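Local coordinates for oxysterol-binding protein homolog 3 (Saccharomyces cerevisiae, PDB 4INQ), which carries lipids in a hydrophobic pocket and transfers them between membranes, coupling this transport to phosphoinositides and helping to maintain sterol distribution, at residues A[69-74]-A[120-125]; A[179-184]-A[198-203]. One frame throughout, in Å; residues are numbered along the deposited sequence.

Interaction 1 (A[69-74]-A[120-125]); sequences ISILQL and FNPLLA. With PIF ((2R)-3-{[(S)-hydroxy{[(1R,2R,3R,4R,5S,6R)-2,3,5,6-tetrahydroxy-4-(phosphonooxy)cyclohexyl]oxy}phosphoryl]oxy}propane-1,2-diyl dioctanoate), chain B.
Ser-70 pairs with Phe-120 in a short parallel beta bridge at the start of helix 71-76, beside the phosphoinositide site of the OSBP-related domain. Phe-120 N gives a bond of 2.7 Å to Ile-69 O, fairly straight at 160°, and Phe-120 O takes a weak one from Ile-71 N (3.0 Å). Ser-70 is also the N-cap of the helix and forms a capping box with Gln-73: Ser-70 N donates to a lone pair of Gln-73 OE1, in the carbonyl plane, at 2.8 Å, while Gln-73 N returns a weak bond to Ser-70 OG, an oxygen also hydrogen-bonded to Ser-321 OG. Two residues past Phe-120, Pro-122 packs on the first turn of the helix. Its ring, compact and without an N-H to satisfy, crosses the Ile-71 side chain at about a right angle, with Pro-122 CD 3.7 Å from Ile-71 CB, and Pro-122 CG lies 3.9 Å from Leu-72 CG. Asn-121 runs alongside Ile-71 with OD1 3.6 Å from Ile-71 CD1, and its ND2 makes a weak bond to the phosphodiester oxygen O13 of the lipid (3.3 Å). Leu-74 CD2 meets acyl carbon C15 at 3.8 Å. The division of labour follows the lipid: an amide suits the polar phosphodiester, leucine the greasy chain, and buried backbone polar groups are paired at the bridge and the helix cap.

Interaction 2 (A[179-184]-A[198-203]); sequences LNNEGI and WTQPTT
The amides of Asn-181 and Gln-200 run alongside each other in the same direction, with their planes 20° apart. Asn-181 OD1 comes within 2.9 Å of Gln-200 NE2, but the angle is too poor for a hydrogen bond. Gln-200, extended beyond CG, has its OE1 hydrogen-bonded to Thr-78 OG1, while the Asn-181 side chain also touches the bound phosphoinositide. A third amide, that of Asn-180, rests against the side chain of Thr-202, whose branched end offers a hydroxyl and a methyl together. An alanine in place of Asn-180 would probably leave the methyl and hydroxyl of Thr-202 without the amide packed on them. At one end the backbones run antiparallel as a hydrogen-bonded pair: Leu-179 N to Thr-203 O is 2.9 Å, and Thr-203 N to Leu-179 O is 3.0 Å. Thr-203 OG1 stands between its backbone N and carbonyl carbon (chi1 47°), a setting that brings it to 3.1 Å from Leu-179 CB. Around Asn-181 and Gln-200 the backbones draw apart and two waters bridge them. One water joins the carbonyl oxygens of Asn-181 and Gly-183 to Gln-200 N, and another gives hydrogen bonds to Asn-181 O and Gln-200 O. Gly-183 O also takes a weak bond of 3.4 Å from Thr-199 OG1. The backbone angles of Gly-183 would jam a side chain against the preceding carbonyl oxygen, which explains glycine at this place. Beyond the waters Ile-184 CG2 packs on the backbone of Trp-198. The whole is a water-bridged interruption in an antiparallel strand pairing of the OSBP-related domain, between strands 195-198 and 203-206, with the strand 177-189 running past both.

Both segments of interaction 1 precede those of interaction 2 in the sequence, and both contacts belong to the OSBP-related domain. Their centres are 18 Å apart; the nearest atoms stay about 6 Å from each other, without touching. Interaction 1 joins the start of helix 71-76 to the loop that leads into strand 127-132, where the long antiparallel run of strands begins; interaction 2 lies farther along that run, on strand 177-189. What they share is the lipid: residues 69-74 and 120-125 meet its acyl chain and phosphodiester, and Asn-181 touches it too. The two contacts thus belong to different parts of the protein's lipid-carrying pocket, one where a helix start meets a loop, the other on the strands.

Interaction 1 (A[69-74]-A[120-125])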
ATOM      1  N   ILE A  69     -10.096  -2.030   5.635  1.00 13.29           N
ATOM      2  CA  ILE A  69      -8.715  -2.541   5.662  1.00 11.67           C
ATOM      3  C   ILE A  69      -7.835  -1.490   6.334  1.00 13.55           C
ATOM      4  O   ILE A  69      -8.188  -0.308   6.363  1.00 11.57           O
ATOM      5  CB  ILE A  69      -8.099  -2.820   4.260  1.00 11.84           C
ATOM      6  CG1 ILE A  69      -7.895  -1.504   3.498  1.00 15.38           C
ATOM      7  CG2 ILE A  69      -8.968  -3.797   3.468  1.00 10.04           C
ATOM      8  CD1 ILE A  69      -6.961  -1.642   2.270  1.00 13.98           C
ATOM      9  N   SER A  70      -6.693  -1.913   6.874  1.00 13.18           N
ATOM     10  CA  SER A  70      -5.775  -0.981   7.524  1.00 13.99           C
ATOM     11  C   SER A  70      -4.798  -0.430   6.490  1.00 15.16           C
ATOM     12  O   SER A  70      -4.782  -0.885   5.344  1.00 17.06           O
ATOM     13  CB  SER A  70      -4.984  -1.689   8.625  1.00 13.75           C
ATOM     14  OG  SER A  70      -3.959  -2.502   8.067  1.00 14.29           O
ATOM     15  N   ILE A  71      -3.982   0.542   6.894  1.00 15.80           N
ATOM     16  CA  ILE A  71      -2.984   1.134   5.998  1.00 15.87           C
ATOM     17  C   ILE A  71      -1.932   0.096   5.612  1.00 14.63           C
ATOM     18  O   ILE A  71      -1.406   0.119   4.502  1.00 15.59           O
ATOM     19  CB  ILE A  71      -2.256   2.324   6.664  1.00 16.89           C
ATOM     20  CG1 ILE A  71      -3.209   3.506   6.819  1.00 17.25           C
ATOM     21  CG2 ILE A  71      -1.060   2.739   5.829  1.00 19.24           C
ATOM     22  CD1 ILE A  71      -2.640   4.609   7.683  1.00 18.46           C
ATOM     23  N   LEU A  72      -1.620  -0.803   6.539  1.00 12.49           N
ATOM     24  CA  LEU A  72      -0.647  -1.855   6.275  1.00 12.22           C
ATOM     25  C   LEU A  72      -1.099  -2.688   5.082  1.00 13.43           C
ATOM     26  O   LEU A  72      -0.287  -3.082   4.238  1.00 12.99           O
ATOM     27  CB  LEU A  72      -0.500  -2.755   7.504  1.00 10.30           C
ATOM     28  CG  LEU A  72       0.221  -2.120   8.694  1.00 10.80           C
ATOM     29  CD1 LEU A  72       0.047  -3.000   9.913  1.00 13.19           C
ATOM     30  CD2 LEU A  72       1.712  -1.923   8.363  1.00 11.72           C
ATOM     31  N   GLN A  73      -2.403  -2.955   5.028  1.00 13.63           N
ATOM     32  CA  GLN A  73      -3.010  -3.742   3.961  1.00 13.17           C
ATOM     33  C   GLN A  73      -3.063  -2.950   2.646  1.00 12.62           C
ATOM     34  O   GLN A  73      -2.857  -3.505   1.563  1.00 10.51           O
ATOM     35  CB  GLN A  73      -4.420  -4.182   4.394  1.00 13.43           C
ATOM     36  CG  GLN A  73      -4.409  -5.235   5.508  1.00 12.91           C
ATOM     37  CD  GLN A  73      -5.792  -5.533   6.083  1.00 12.80           C
ATOM     38  OE1 GLN A  73      -6.446  -4.654   6.646  1.00 11.13           O
ATOM     39  NE2 GLN A  73      -6.232  -6.782   5.955  1.00 11.28           N
ATOM     40  N   LEU A  74      -3.350  -1.658   2.747  1.00 11.39           N
ATOM     41  CA  LEU A  74      -3.390  -0.798   1.569  1.00 13.20           C
ATOM     42  C   LEU A  74      -2.021  -0.785   0.874  1.00 12.98           C
ATOM     43  O   LEU A  74      -1.908  -1.009  -0.338  1.00 12.18           O
ATOM     44  CB  LEU A  74      -3.745   0.632   1.968  1.00 11.13           C
ATOM     45  CG  LEU A  74      -3.482   1.658   0.859  1.00 16.36           C
ATOM     46  CD1 LEU A  74      -4.617   1.632  -0.150  1.00 11.59           C
ATOM     47  CD2 LEU A  74      -3.348   3.049   1.466  1.00 16.92           C
ATOM     48  N   PHE A 120      -8.051   1.993   7.840  1.00 17.03           N
ATOM     49  CA  PHE A 120      -8.033   2.229   9.276  1.00 16.49           C
ATOM     50  C   PHE A 120      -6.576   2.517   9.612  1.00 17.52           C
ATOM     51  O   PHE A 120      -5.668   2.002   8.955  1.00 16.86           O
ATOM     52  CB  PHE A 120      -8.469   0.991  10.065  1.00 15.16           C
ATOM     53  CG  PHE A 120      -9.958   0.795  10.134  1.00 13.31           C
ATOM     54  CD1 PHE A 120     -10.688   0.477   8.994  1.00 11.90           C
ATOM     55  CD2 PHE A 120     -10.623   0.907  11.347  1.00 11.13           C
ATOM     56  CE1 PHE A 120     -12.068   0.267   9.063  1.00 11.84           C
ATOM     57  CE2 PHE A 120     -12.003   0.699  11.425  1.00 12.05           C
ATOM     58  CZ  PHE A 120     -12.725   0.379  10.281  1.00 10.50           C
ATOM     59  N   ASN A 121      -6.350   3.350  10.615  1.00 18.14           N
ATOM     60  CA  ASN A 121      -4.994   3.646  11.026  1.00 19.16           C
ATOM     61  C   ASN A 121      -4.573   2.480  11.907  1.00 17.59           C
ATOM     62  O   ASN A 121      -5.273   2.135  12.855  1.00 15.74           O
ATOM     63  CB  ASN A 121      -4.950   4.951  11.823  1.00 23.59           C
ATOM     64  CG  ASN A 121      -3.971   5.958  11.235  1.00 29.44           C
ATOM     65  OD1 ASN A 121      -2.775   5.672  11.090  1.00 31.99           O
ATOM     66  ND2 ASN A 121      -4.473   7.143  10.895  1.00 29.69           N
ATOM     67  N   PRO A 122      -3.446   1.831  11.583  1.00 17.04           N
ATOM     68  CA  PRO A 122      -2.979   0.698  12.387  1.00 16.77           C
ATOM     69  C   PRO A 122      -2.496   1.167  13.746  1.00 17.43           C
ATOM     70  O   PRO A 122      -2.051   2.305  13.890  1.00 17.38           O
ATOM     71  CB  PRO A 122      -1.820   0.131  11.562  1.00 16.90           C
ATOM     72  CG  PRO A 122      -2.172   0.520  10.159  1.00 17.99           C
ATOM     73  CD  PRO A 122      -2.675   1.932  10.330  1.00 15.50           C
ATOM     74  N   LEU A 123      -2.578   0.285  14.736  1.00 14.98           N
ATOM     75  CA  LEU A 123      -2.107   0.598  16.072  1.00 13.69           C
ATOM     76  C   LEU A 123      -0.607   0.346  16.071  1.00 14.49           C
ATOM     77  O   LEU A 123      -0.094  -0.344  15.195  1.00 14.61           O
ATOM     78  CB  LEU A 123      -2.770  -0.320  17.094  1.00 13.34           C
ATOM     79  CG  LEU A 123      -4.294  -0.300  17.100  1.00 13.75           C
ATOM     80  CD1 LEU A 123      -4.793  -1.176  18.237  1.00 15.02           C
ATOM     81  CD2 LEU A 123      -4.798   1.152  17.253  1.00 10.49           C
ATOM     82  N   LEU A 124       0.103   0.908  17.036  1.00 14.22           N
ATOM     83  CA  LEU A 124       1.537   0.689  17.112  1.00 14.60           C
ATOM     84  C   LEU A 124       1.773  -0.799  17.358  1.00 15.16           C
ATOM     85  O   LEU A 124       1.145  -1.388  18.238  1.00 17.70           O
ATOM     86  CB  LEU A 124       2.133   1.499  18.259  1.00 13.58           C
ATOM     87  CG  LEU A 124       3.643   1.340  18.430  1.00 13.22           C
ATOM     88  CD1 LEU A 124       4.352   1.689  17.125  1.00 15.89           C
ATOM     89  CD2 LEU A 124       4.108   2.236  19.561  1.00 15.21           C
ATOM     90  N   ALA A 125       2.666  -1.399  16.578  1.00 14.65           N
ATOM     91  CA  ALA A 125       2.988  -2.821  16.697  1.00 14.72           C
ATOM     92  C   ALA A 125       1.943  -3.725  16.040  1.00 14.93           C
ATOM     93  O   ALA A 125       2.008  -4.952  16.152  1.00 15.77           O
ATOM     94  CB  ALA A 125       3.178  -3.204  18.155  1.00 14.66           C
TER
HETATM   95  C1  PIF B1001      -6.609   7.882  14.841  1.00 42.49           C
HETATM   96  O1  PIF B1001      -6.798   7.662  13.443  1.00 46.00           O
HETATM   97  P1  PIF B1001      -7.835   8.469  12.500  1.00 45.66           P
HETATM   98  C2  PIF B1001      -6.120   9.347  15.123  1.00 42.34           C
HETATM   99  O2  PIF B1001      -4.865   9.574  14.446  1.00 40.93           O
HETATM  100  C3  PIF B1001      -5.940   9.524  16.672  1.00 41.82           C
HETATM  101  O3  PIF B1001      -5.492  10.848  16.978  1.00 42.86           O
HETATM  102  C4  PIF B1001      -4.919   8.497  17.228  1.00 39.71           C
HETATM  103  O4  PIF B1001      -4.795   8.629  18.642  1.00 38.69           O
HETATM  104  P4  PIF B1001      -3.769   9.581  19.414  1.00 38.77           P
HETATM  105  C5  PIF B1001      -5.374   7.071  16.911  1.00 39.98           C
HETATM  106  O5  PIF B1001      -4.422   6.151  17.417  1.00 40.59           O
HETATM  107  C6  PIF B1001      -5.556   6.867  15.394  1.00 41.20           C
HETATM  108  O6  PIF B1001      -5.963   5.530  15.162  1.00 39.51           O
HETATM  109  C7  PIF B1001      -7.015  10.707  11.139  1.00 49.83           C
HETATM  110  C8  PIF B1001      -5.966  11.108  10.044  1.00 52.18           C
HETATM  111  C9  PIF B1001      -5.915  10.135   8.854  1.00 54.32           C
HETATM  112  C10 PIF B1001      -4.183   9.587   7.311  1.00 57.16           C
HETATM  113  C11 PIF B1001      -4.543   9.155   5.870  1.00 56.07           C
HETATM  114  O11 PIF B1001      -8.884   9.215  13.218  1.00 47.09           O
HETATM  115  C12 PIF B1001      -3.628   8.042   5.352  1.00 55.52           C
HETATM  116  O12 PIF B1001      -8.462   7.359  11.516  1.00 46.20           O
HETATM  117  C13 PIF B1001      -3.918   7.716   3.881  1.00 54.62           C
HETATM  118  O13 PIF B1001      -6.926   9.320  11.454  1.00 48.41           O
HETATM  119  C14 PIF B1001      -2.888   6.727   3.313  1.00 53.90           C
HETATM  120  O14 PIF B1001      -6.280  12.514   9.647  1.00 53.04           O
HETATM  121  C15 PIF B1001      -2.847   6.772   1.780  1.00 55.11           C
HETATM  122  O15 PIF B1001      -4.918  10.591   7.918  1.00 57.10           O
HETATM  123  C16 PIF B1001      -1.444   6.480   1.217  1.00 56.49           C
HETATM  124  O16 PIF B1001      -3.243   9.041   7.908  1.00 58.31           O
HETATM  125  C17 PIF B1001      -0.965   7.577   0.244  1.00 56.63           C
HETATM  126  O17 PIF B1001      -4.169  13.379   9.669  1.00 53.71           O
HETATM  127  C18 PIF B1001      -5.307  13.402   9.208  1.00 54.20           C
HETATM  128  C19 PIF B1001      -5.623  14.427   8.127  1.00 55.01           C
HETATM  129  C20 PIF B1001      -5.179  13.925   6.754  1.00 55.97           C
HETATM  130  C21 PIF B1001      -6.380  13.721   5.814  1.00 57.01           C
HETATM  131  C22 PIF B1001      -6.061  12.989   4.665  1.00 56.63           C
HETATM  132  C23 PIF B1001      -6.815  11.918   4.154  1.00 56.64           C
HETATM  133  C24 PIF B1001      -6.477  11.139   3.032  1.00 56.77           C
HETATM  134  C25 PIF B1001      -7.541  10.282   2.717  1.00 56.47           C
HETATM  135  O41 PIF B1001      -3.150   8.757  20.627  1.00 38.75           O
HETATM  136  O42 PIF B1001      -4.491  10.821  19.842  1.00 39.31           O
HETATM  137  O43 PIF B1001      -2.516   9.872  18.413  1.00 37.53           O

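Interaction 2 (A[179-184]-A[198-203])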
ATOM      1  N   LEU A 179      -0.877  13.866  -1.626  1.00 31.23           N
ATOM      2  CA  LEU A 179      -0.640  12.577  -0.989  1.00 29.58           C
ATOM      3  C   LEU A 179       0.724  12.042  -1.387  1.00 30.68           C
ATOM      4  O   LEU A 179       1.026  11.879  -2.574  1.00 30.35           O
ATOM      5  CB  LEU A 179      -1.711  11.575  -1.397  1.00 29.69           C
ATOM      6  CG  LEU A 179      -3.143  11.929  -1.012  1.00 29.97           C
ATOM      7  CD1 LEU A 179      -4.097  10.940  -1.648  1.00 30.81           C
ATOM      8  CD2 LEU A 179      -3.278  11.920   0.498  1.00 32.29           C
ATOM      9  N   ASN A 180       1.557  11.775  -0.390  1.00 29.45           N
ATOM     10  CA  ASN A 180       2.884  11.257  -0.658  1.00 29.44           C
ATOM     11  C   ASN A 180       3.258  10.184   0.324  1.00 27.74           C
ATOM     12  O   ASN A 180       3.026  10.320   1.519  1.00 28.89           O
ATOM     13  CB  ASN A 180       3.946  12.354  -0.560  1.00 31.08           C
ATOM     14  CG  ASN A 180       3.838  13.374  -1.659  1.00 32.54           C
ATOM     15  OD1 ASN A 180       3.033  14.295  -1.580  1.00 36.29           O
ATOM     16  ND2 ASN A 180       4.648  13.213  -2.701  1.00 32.67           N
ATOM     17  N   ASN A 181       3.826   9.104  -0.185  1.00 26.66           N
ATOM     18  CA  ASN A 181       4.306   8.046   0.678  1.00 26.79           C
ATOM     19  C   ASN A 181       5.788   8.372   0.793  1.00 26.02           C
ATOM     20  O   ASN A 181       6.546   8.216  -0.167  1.00 26.21           O
ATOM     21  CB  ASN A 181       4.108   6.674   0.031  1.00 26.61           C
ATOM     22  CG  ASN A 181       2.798   6.014   0.444  1.00 26.87           C
ATOM     23  OD1 ASN A 181       2.463   4.931  -0.039  1.00 27.26           O
ATOM     24  ND2 ASN A 181       2.059   6.658   1.344  1.00 21.93           N
ATOM     25  N   GLU A 182       6.197   8.855   1.955  1.00 24.92           N
ATOM     26  CA  GLU A 182       7.594   9.201   2.154  1.00 24.46           C
ATOM     27  C   GLU A 182       8.401   7.947   2.415  1.00 22.86           C
ATOM     28  O   GLU A 182       8.112   7.195   3.339  1.00 21.69           O
ATOM     29  CB  GLU A 182       7.725  10.167   3.324  1.00 25.14           C
ATOM     30  CG  GLU A 182       6.786  11.346   3.213  1.00 28.22           C
ATOM     31  CD  GLU A 182       6.995  12.361   4.313  1.00 30.74           C
ATOM     32  OE1 GLU A 182       7.178  11.944   5.477  1.00 32.41           O
ATOM     33  OE2 GLU A 182       6.966  13.573   4.014  1.00 32.62           O
ATOM     34  N   GLY A 183       9.412   7.713   1.591  1.00 23.59           N
ATOM     35  CA  GLY A 183      10.232   6.534   1.776  1.00 24.20           C
ATOM     36  C   GLY A 183      10.649   5.916   0.462  1.00 24.86           C
ATOM     37  O   GLY A 183       9.991   6.106  -0.560  1.00 25.55           O
ATOM     38  N   ILE A 184      11.743   5.166   0.497  1.00 24.05           N
ATOM     39  CA  ILE A 184      12.274   4.524  -0.688  1.00 25.28           C
ATOM     40  C   ILE A 184      11.925   3.044  -0.720  1.00 25.48           C
ATOM     41  O   ILE A 184      12.087   2.344   0.276  1.00 24.65           O
ATOM     42  CB  ILE A 184      13.836   4.638  -0.743  1.00 26.45           C
ATOM     43  CG1 ILE A 184      14.277   6.085  -0.994  1.00 26.87           C
ATOM     44  CG2 ILE A 184      14.386   3.741  -1.847  1.00 28.01           C
ATOM     45  CD1 ILE A 184      14.055   7.020   0.173  1.00 32.56           C
ATOM     46  N   TRP A 198      13.156   3.592  -5.734  1.00 25.82           N
ATOM     47  CA  TRP A 198      12.245   4.610  -6.213  1.00 24.82           C
ATOM     48  C   TRP A 198      11.299   4.971  -5.095  1.00 25.05           C
ATOM     49  O   TRP A 198      11.122   4.212  -4.148  1.00 23.77           O
ATOM     50  CB  TRP A 198      11.452   4.109  -7.427  1.00 23.51           C
ATOM     51  CG  TRP A 198      10.349   3.111  -7.127  1.00 23.64           C
ATOM     52  CD1 TRP A 198       9.048   3.388  -6.792  1.00 24.68           C
ATOM     53  CD2 TRP A 198      10.456   1.682  -7.155  1.00 22.04           C
ATOM     54  NE1 TRP A 198       8.340   2.216  -6.614  1.00 21.09           N
ATOM     55  CE2 TRP A 198       9.181   1.157  -6.831  1.00 20.48           C
ATOM     56  CE3 TRP A 198      11.504   0.793  -7.425  1.00 19.94           C
ATOM     57  CZ2 TRP A 198       8.931  -0.212  -6.770  1.00 19.81           C
ATOM     58  CZ3 TRP A 198      11.254  -0.569  -7.365  1.00 22.39           C
ATOM     59  CH2 TRP A 198       9.975  -1.060  -7.040  1.00 20.13           C
ATOM     60  N   THR A 199      10.709   6.149  -5.201  1.00 26.17           N
ATOM     61  CA  THR A 199       9.749   6.602  -4.221  1.00 28.30           C
ATOM     62  C   THR A 199       8.435   6.601  -4.975  1.00 27.56           C
ATOM     63  O   THR A 199       8.400   6.938  -6.158  1.00 28.46           O
ATOM     64  CB  THR A 199      10.063   8.033  -3.743  1.00 29.85           C
ATOM     65  OG1 THR A 199      11.325   8.037  -3.065  1.00 35.10           O
ATOM     66  CG2 THR A 199       8.987   8.534  -2.790  1.00 30.26           C
ATOM     67  N   GLN A 200       7.359   6.196  -4.316  1.00 26.21           N
ATOM     68  CA  GLN A 200       6.080   6.199  -4.995  1.00 24.00           C
ATOM     69  C   GLN A 200       5.745   7.632  -5.355  1.00 22.77           C
ATOM     70  O   GLN A 200       6.067   8.559  -4.610  1.00 23.87           O
ATOM     71  CB  GLN A 200       4.997   5.571  -4.116  1.00 23.32           C
ATOM     72  CG  GLN A 200       5.040   4.051  -4.201  1.00 25.17           C
ATOM     73  CD  GLN A 200       3.892   3.371  -3.491  1.00 24.19           C
ATOM     74  OE1 GLN A 200       3.721   2.157  -3.598  1.00 25.28           O
ATOM     75  NE2 GLN A 200       3.107   4.145  -2.757  1.00 24.38           N
ATOM     76  N   PRO A 201       5.121   7.837  -6.527  1.00 21.73           N
ATOM     77  CA  PRO A 201       4.750   9.172  -6.991  1.00 20.75           C
ATOM     78  C   PRO A 201       3.652   9.863  -6.207  1.00 21.95           C
ATOM     79  O   PRO A 201       2.792   9.225  -5.601  1.00 22.18           O
ATOM     80  CB  PRO A 201       4.358   8.933  -8.444  1.00 19.97           C
ATOM     81  CG  PRO A 201       3.863   7.523  -8.440  1.00 18.52           C
ATOM     82  CD  PRO A 201       4.874   6.833  -7.577  1.00 17.04           C
ATOM     83  N   THR A 202       3.695  11.189  -6.236  1.00 22.35           N
ATOM     84  CA  THR A 202       2.713  12.011  -5.558  1.00 23.12           C
ATOM     85  C   THR A 202       1.377  11.867  -6.275  1.00 21.88           C
ATOM     86  O   THR A 202       1.334  11.716  -7.495  1.00 18.92           O
ATOM     87  CB  THR A 202       3.123  13.494  -5.604  1.00 25.74           C
ATOM     88  OG1 THR A 202       4.461  13.634  -5.108  1.00 28.20           O
ATOM     89  CG2 THR A 202       2.173  14.341  -4.773  1.00 26.41           C
ATOM     90  N   THR A 203       0.294  11.891  -5.509  1.00 22.04           N
ATOM     91  CA  THR A 203      -1.049  11.810  -6.066  1.00 25.31           C
ATOM     92  C   THR A 203      -1.804  12.992  -5.497  1.00 26.64           C
ATOM     93  O   THR A 203      -1.496  13.458  -4.398  1.00 28.74           O
ATOM     94  CB  THR A 203      -1.786  10.505  -5.664  1.00 25.19           C
ATOM     95  OG1 THR A 203      -1.652  10.281  -4.256  1.00 27.27           O
ATOM     96  CG2 THR A 203      -1.218   9.315  -6.424  1.00 25.37           C
TER
HETATM   97  O   HOH W   1       7.410   6.087  -1.172  1.00 33.08           O
HETATM   98  O   HOH W   2       6.330  10.366  -2.643  1.00 37.89           O